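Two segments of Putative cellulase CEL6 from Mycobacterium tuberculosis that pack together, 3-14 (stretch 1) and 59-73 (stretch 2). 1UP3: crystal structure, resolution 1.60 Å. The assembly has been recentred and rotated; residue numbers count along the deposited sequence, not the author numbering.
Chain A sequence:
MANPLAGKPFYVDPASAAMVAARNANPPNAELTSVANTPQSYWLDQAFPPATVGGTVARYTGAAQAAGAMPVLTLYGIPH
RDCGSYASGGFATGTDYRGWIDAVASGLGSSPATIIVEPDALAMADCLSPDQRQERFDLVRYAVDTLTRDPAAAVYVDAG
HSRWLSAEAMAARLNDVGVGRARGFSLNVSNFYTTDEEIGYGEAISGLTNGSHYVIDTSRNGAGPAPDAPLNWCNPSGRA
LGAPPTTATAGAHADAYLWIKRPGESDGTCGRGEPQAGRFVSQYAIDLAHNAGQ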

# COMPACT_ATOMS: atom_id res chain seq x y z
N ASN A 3 -14.82 2.71 -12.92
CA ASN A 3 -13.61 2.27 -12.20
C ASN A 3 -12.40 2.93 -12.85
O ASN A 3 -12.11 2.62 -14.01
CB ASN A 3 -13.54 0.78 -12.29
CG ASN A 3 -12.39 0.18 -11.51
OD1 ASN A 3 -11.53 0.91 -11.03
ND2 ASN A 3 -12.41 -1.16 -11.35
N PRO A 4 -11.69 3.81 -12.14
CA PRO A 4 -10.51 4.48 -12.72
C PRO A 4 -9.33 3.54 -12.99
O PRO A 4 -8.37 3.90 -13.66
CB PRO A 4 -10.15 5.52 -11.63
CG PRO A 4 -10.62 4.93 -10.36
CD PRO A 4 -11.89 4.18 -10.72
N LEU A 5 -9.39 2.31 -12.49
CA LEU A 5 -8.27 1.39 -12.58
C LEU A 5 -8.42 0.40 -13.73
O LEU A 5 -7.54 -0.42 -13.95
CB LEU A 5 -8.12 0.59 -11.28
CG LEU A 5 -7.98 1.43 -10.01
CD1 LEU A 5 -7.60 0.55 -8.82
CD2 LEU A 5 -6.94 2.51 -10.18
N ALA A 6 -9.55 0.45 -14.44
CA ALA A 6 -9.81 -0.50 -15.52
C ALA A 6 -9.22 0.13 -16.79
O ALA A 6 -8.90 1.29 -16.82
CB ALA A 6 -11.29 -0.77 -15.62
N GLY A 7 -9.00 -0.63 -17.84
CA GLY A 7 -8.53 0.08 -19.04
C GLY A 7 -7.03 0.21 -19.29
O GLY A 7 -6.66 0.38 -20.45
N LYS A 8 -6.15 0.09 -18.28
CA LYS A 8 -4.78 -0.29 -18.66
C LYS A 8 -4.07 -1.12 -17.64
O LYS A 8 -4.46 -1.12 -16.47
CB LYS A 8 -3.96 0.92 -19.05
CG LYS A 8 -3.80 1.88 -17.98
CD LYS A 8 -3.33 3.24 -18.55
CE LYS A 8 -3.45 4.32 -17.52
NZ LYS A 8 -4.90 4.56 -17.20
N PRO A 9 -3.04 -1.84 -18.07
CA PRO A 9 -2.37 -2.70 -17.11
C PRO A 9 -1.66 -1.88 -16.04
O PRO A 9 -1.32 -0.74 -16.27
CB PRO A 9 -1.37 -3.48 -17.96
CG PRO A 9 -1.14 -2.65 -19.16
CD PRO A 9 -2.44 -1.91 -19.42
N PHE A 10 -1.47 -2.50 -14.88
CA PHE A 10 -0.67 -1.89 -13.84
C PHE A 10 0.82 -1.97 -14.21
O PHE A 10 1.29 -2.95 -14.80
CB PHE A 10 -0.97 -2.54 -12.48
CG PHE A 10 -2.41 -2.41 -12.06
CD1 PHE A 10 -2.93 -1.18 -11.77
CD2 PHE A 10 -3.23 -3.53 -12.00
CE1 PHE A 10 -4.25 -1.03 -11.40
CE2 PHE A 10 -4.59 -3.38 -11.66
CZ PHE A 10 -5.09 -2.14 -11.37
N TYR A 11 1.56 -0.94 -13.84
CA TYR A 11 2.98 -0.83 -14.20
C TYR A 11 3.88 -1.80 -13.46
O TYR A 11 3.83 -1.87 -12.24
CB TYR A 11 3.43 0.58 -13.93
CG TYR A 11 4.87 0.93 -14.31
CD1 TYR A 11 5.35 0.71 -15.58
CD2 TYR A 11 5.71 1.53 -13.39
CE1 TYR A 11 6.67 1.08 -15.92
CE2 TYR A 11 6.98 1.86 -13.71
CZ TYR A 11 7.47 1.63 -14.98
OH TYR A 11 8.78 1.98 -15.27
N VAL A 12 4.69 -2.53 -14.22
CA VAL A 12 5.72 -3.38 -13.66
C VAL A 12 7.02 -2.55 -13.56
O VAL A 12 7.56 -2.11 -14.59
CB VAL A 12 5.92 -4.59 -14.50
CG1 VAL A 12 7.09 -5.43 -13.96
CG2 VAL A 12 4.63 -5.42 -14.57
N ASP A 13 7.50 -2.36 -12.34
CA ASP A 13 8.73 -1.60 -12.07
C ASP A 13 9.92 -2.41 -12.60
O ASP A 13 10.22 -3.50 -12.09
CB ASP A 13 8.85 -1.42 -10.56
CG ASP A 13 10.07 -0.62 -10.15
OD1 ASP A 13 10.94 -0.34 -11.01
OD2 ASP A 13 10.26 -0.35 -8.93
N PRO A 14 10.61 -1.92 -13.63
CA PRO A 14 11.71 -2.70 -14.23
C PRO A 14 12.99 -2.71 -13.38
O PRO A 14 13.92 -3.44 -13.74
CB PRO A 14 11.96 -1.96 -15.56
CG PRO A 14 11.60 -0.59 -15.26
CD PRO A 14 10.41 -0.62 -14.31
N ARG A 59 9.08 11.31 -12.69
CA ARG A 59 9.85 10.30 -13.43
C ARG A 59 9.07 9.00 -13.46
O ARG A 59 8.92 8.37 -14.50
CB ARG A 59 11.22 10.08 -12.74
CG ARG A 59 12.09 9.05 -13.36
CD ARG A 59 13.39 8.88 -12.60
NE ARG A 59 14.24 7.88 -13.21
CZ ARG A 59 14.12 6.59 -12.99
NH1 ARG A 59 13.20 6.13 -12.17
NH2 ARG A 59 14.94 5.74 -13.58
N TYR A 60 8.58 8.58 -12.30
CA TYR A 60 7.91 7.28 -12.20
C TYR A 60 6.58 7.28 -12.96
O TYR A 60 6.29 6.33 -13.74
CB TYR A 60 7.70 6.90 -10.73
CG TYR A 60 7.35 5.43 -10.55
CD1 TYR A 60 8.35 4.47 -10.41
CD2 TYR A 60 6.05 5.02 -10.43
CE1 TYR A 60 8.04 3.15 -10.23
CE2 TYR A 60 5.73 3.68 -10.24
CZ TYR A 60 6.73 2.76 -10.15
OH TYR A 60 6.45 1.42 -9.93
N THR A 61 5.79 8.32 -12.79
CA THR A 61 4.48 8.38 -13.47
C THR A 61 4.67 8.55 -14.98
O THR A 61 3.93 8.00 -15.80
CB THR A 61 3.55 9.45 -12.91
OG1 THR A 61 4.11 10.74 -13.05
CG2 THR A 61 3.33 9.27 -11.42
N GLY A 62 5.69 9.29 -15.36
CA GLY A 62 6.01 9.46 -16.77
C GLY A 62 6.51 8.17 -17.41
O GLY A 62 6.17 7.88 -18.57
N ALA A 63 7.29 7.37 -16.67
CA ALA A 63 7.74 6.08 -17.17
C ALA A 63 6.57 5.12 -17.35
O ALA A 63 6.50 4.38 -18.33
CB ALA A 63 8.78 5.46 -16.24
N ALA A 64 5.65 5.16 -16.40
CA ALA A 64 4.48 4.30 -16.48
C ALA A 64 3.64 4.68 -17.70
O ALA A 64 3.22 3.81 -18.47
CB ALA A 64 3.69 4.39 -15.20
N GLN A 65 3.45 5.96 -17.91
CA GLN A 65 2.72 6.46 -19.09
C GLN A 65 3.38 6.03 -20.38
O GLN A 65 2.68 5.65 -21.34
CB GLN A 65 2.59 7.97 -19.06
CG GLN A 65 1.85 8.57 -20.22
CD GLN A 65 1.45 9.99 -19.95
OE1 GLN A 65 2.32 10.83 -19.82
NE2 GLN A 65 0.15 10.25 -19.82
N ALA A 66 4.70 6.08 -20.40
CA ALA A 66 5.46 5.62 -21.59
C ALA A 66 5.29 4.14 -21.87
O ALA A 66 5.54 3.68 -22.99
CB ALA A 66 6.94 6.00 -21.45
N ALA A 67 4.99 3.35 -20.81
CA ALA A 67 4.70 1.92 -20.92
C ALA A 67 3.22 1.61 -21.13
O ALA A 67 2.86 0.44 -21.21
CB ALA A 67 5.22 1.20 -19.67
N GLY A 68 2.38 2.63 -21.27
CA GLY A 68 0.95 2.45 -21.43
C GLY A 68 0.28 1.84 -20.22
O GLY A 68 -0.68 1.08 -20.35
N ALA A 69 0.77 2.19 -19.03
CA ALA A 69 0.40 1.51 -17.80
C ALA A 69 0.08 2.46 -16.66
O ALA A 69 0.55 3.61 -16.63
CB ALA A 69 1.54 0.58 -17.35
N MET A 70 -0.69 1.96 -15.68
CA MET A 70 -1.08 2.73 -14.49
C MET A 70 -0.05 2.50 -13.37
O MET A 70 0.08 1.39 -12.90
CB MET A 70 -2.47 2.29 -13.99
CG MET A 70 -2.91 2.91 -12.68
SD MET A 70 -3.11 4.65 -12.70
CE MET A 70 -4.67 4.84 -13.43
N PRO A 71 0.63 3.56 -12.94
CA PRO A 71 1.56 3.44 -11.81
C PRO A 71 0.79 3.41 -10.51
O PRO A 71 -0.21 4.10 -10.38
CB PRO A 71 2.41 4.70 -11.92
CG PRO A 71 1.51 5.67 -12.48
CD PRO A 71 0.58 4.95 -13.44
N VAL A 72 1.30 2.67 -9.54
CA VAL A 72 0.74 2.62 -8.18
C VAL A 72 1.85 3.05 -7.24
O VAL A 72 2.97 2.47 -7.25
CB VAL A 72 0.25 1.22 -7.79
CG1 VAL A 72 -0.43 1.26 -6.46
CG2 VAL A 72 -0.70 0.61 -8.88
N LEU A 73 1.57 4.12 -6.49
CA LEU A 73 2.51 4.71 -5.55
C LEU A 73 1.91 4.57 -4.15
O LEU A 73 0.71 4.81 -3.97
CB LEU A 73 2.76 6.18 -5.87
CG LEU A 73 3.50 6.32 -7.21
CD1 LEU A 73 2.97 7.49 -7.93
CD2 LEU A 73 4.97 6.48 -7.00

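Two backbone hydrogen bonds fasten the stretches together. M70 N donates to P9 O at 2.8 Å with an N-H...O angle of 165°, and Y11 N donates to M70 O at 2.9 Å and 158°. Both are short and nearly straight, and both use the amide and carbonyl of one residue, M70, which is thereby gripped by the residues flanking F10. The result is a single beta bridge between F10 and M70, whose CA atoms lie 4.7 Å apart, made without stretch 1 forming a regular strand. P9, a proline, has no amide proton to give, but its carbonyl is free to accept. The close approach of the backbones also brings F10 CA to 3.5 Å from M70 O, a CA-H...O contact that supplements the stronger N-H bond to the same oxygen.

The segment that presents M70 follows directly from the end of a helix. G68 leaves helical geometry with positive phi, a conformation that favours glycine, and closes a Schellman motif: G68 N bonds to Q65 O (3.0 Å) and A69 N to A64 O (3.0 Å). The chain then extends through A69 and M70, so the same short region offers stretch 1 both a helix surface and a bridging backbone.

Y11 fills the angle between these two elements and has the largest covered area of any residue in the contact, 142 Å². Its CA-to-CB bond points toward stretch 2, and with chi1 at -177° (t) the ring lies against the helix. A64 covers one face: A64 CA sits 3.9 Å from the ring centroid, 15° off the normal, in a CH-pi contact, while A64 CB is 3.8 Å from Y11 CG. The ring lies against A64, with A63 and A67 beside it. A63 CB lies 3.6 Å from Y11 OH, A67 CB is 4.0 Å from Y11 CE1, and A69 CB is 3.9 Å from Y11 CB. The Y11 hydroxyl is hydrogen-bonded elsewhere in the structure.

Y11 also turns its edge toward the face of Y60, with centroids 5.2 Å apart and planes at 81°. This edge-to-face arrangement directs the slightly positive ring hydrogens of Y11 at the pi cloud of Y60; Y11 CD2 and Y60 CZ approach to 3.6 Å. The CA-to-CB bond of Y60 points sideways, but the end of its side chain reaches stretch 1, where Y60 OH also meets D13 CB at 3.8 Å.

F10 behaves differently. Its CA-to-CB bond points away overall, yet chi1 at -61° (m) leaves F10 CD1 4.1 Å from both M70 CB and V72 CG2, adding apolar contact beside the bridge. The CA-to-CB bond of M70 points sideways, and the side chain ends with M70 CE 3.8 Å from P4 O and 3.8 Å from K8 NZ, contacts of van der Waals character. The CA-to-CB bond of K8 points toward stretch 2, placing K8 CB 3.5 Å from G68 O, while K8 CD lies 4.0 Å from A69 C. Together the stretches bury 665 Å².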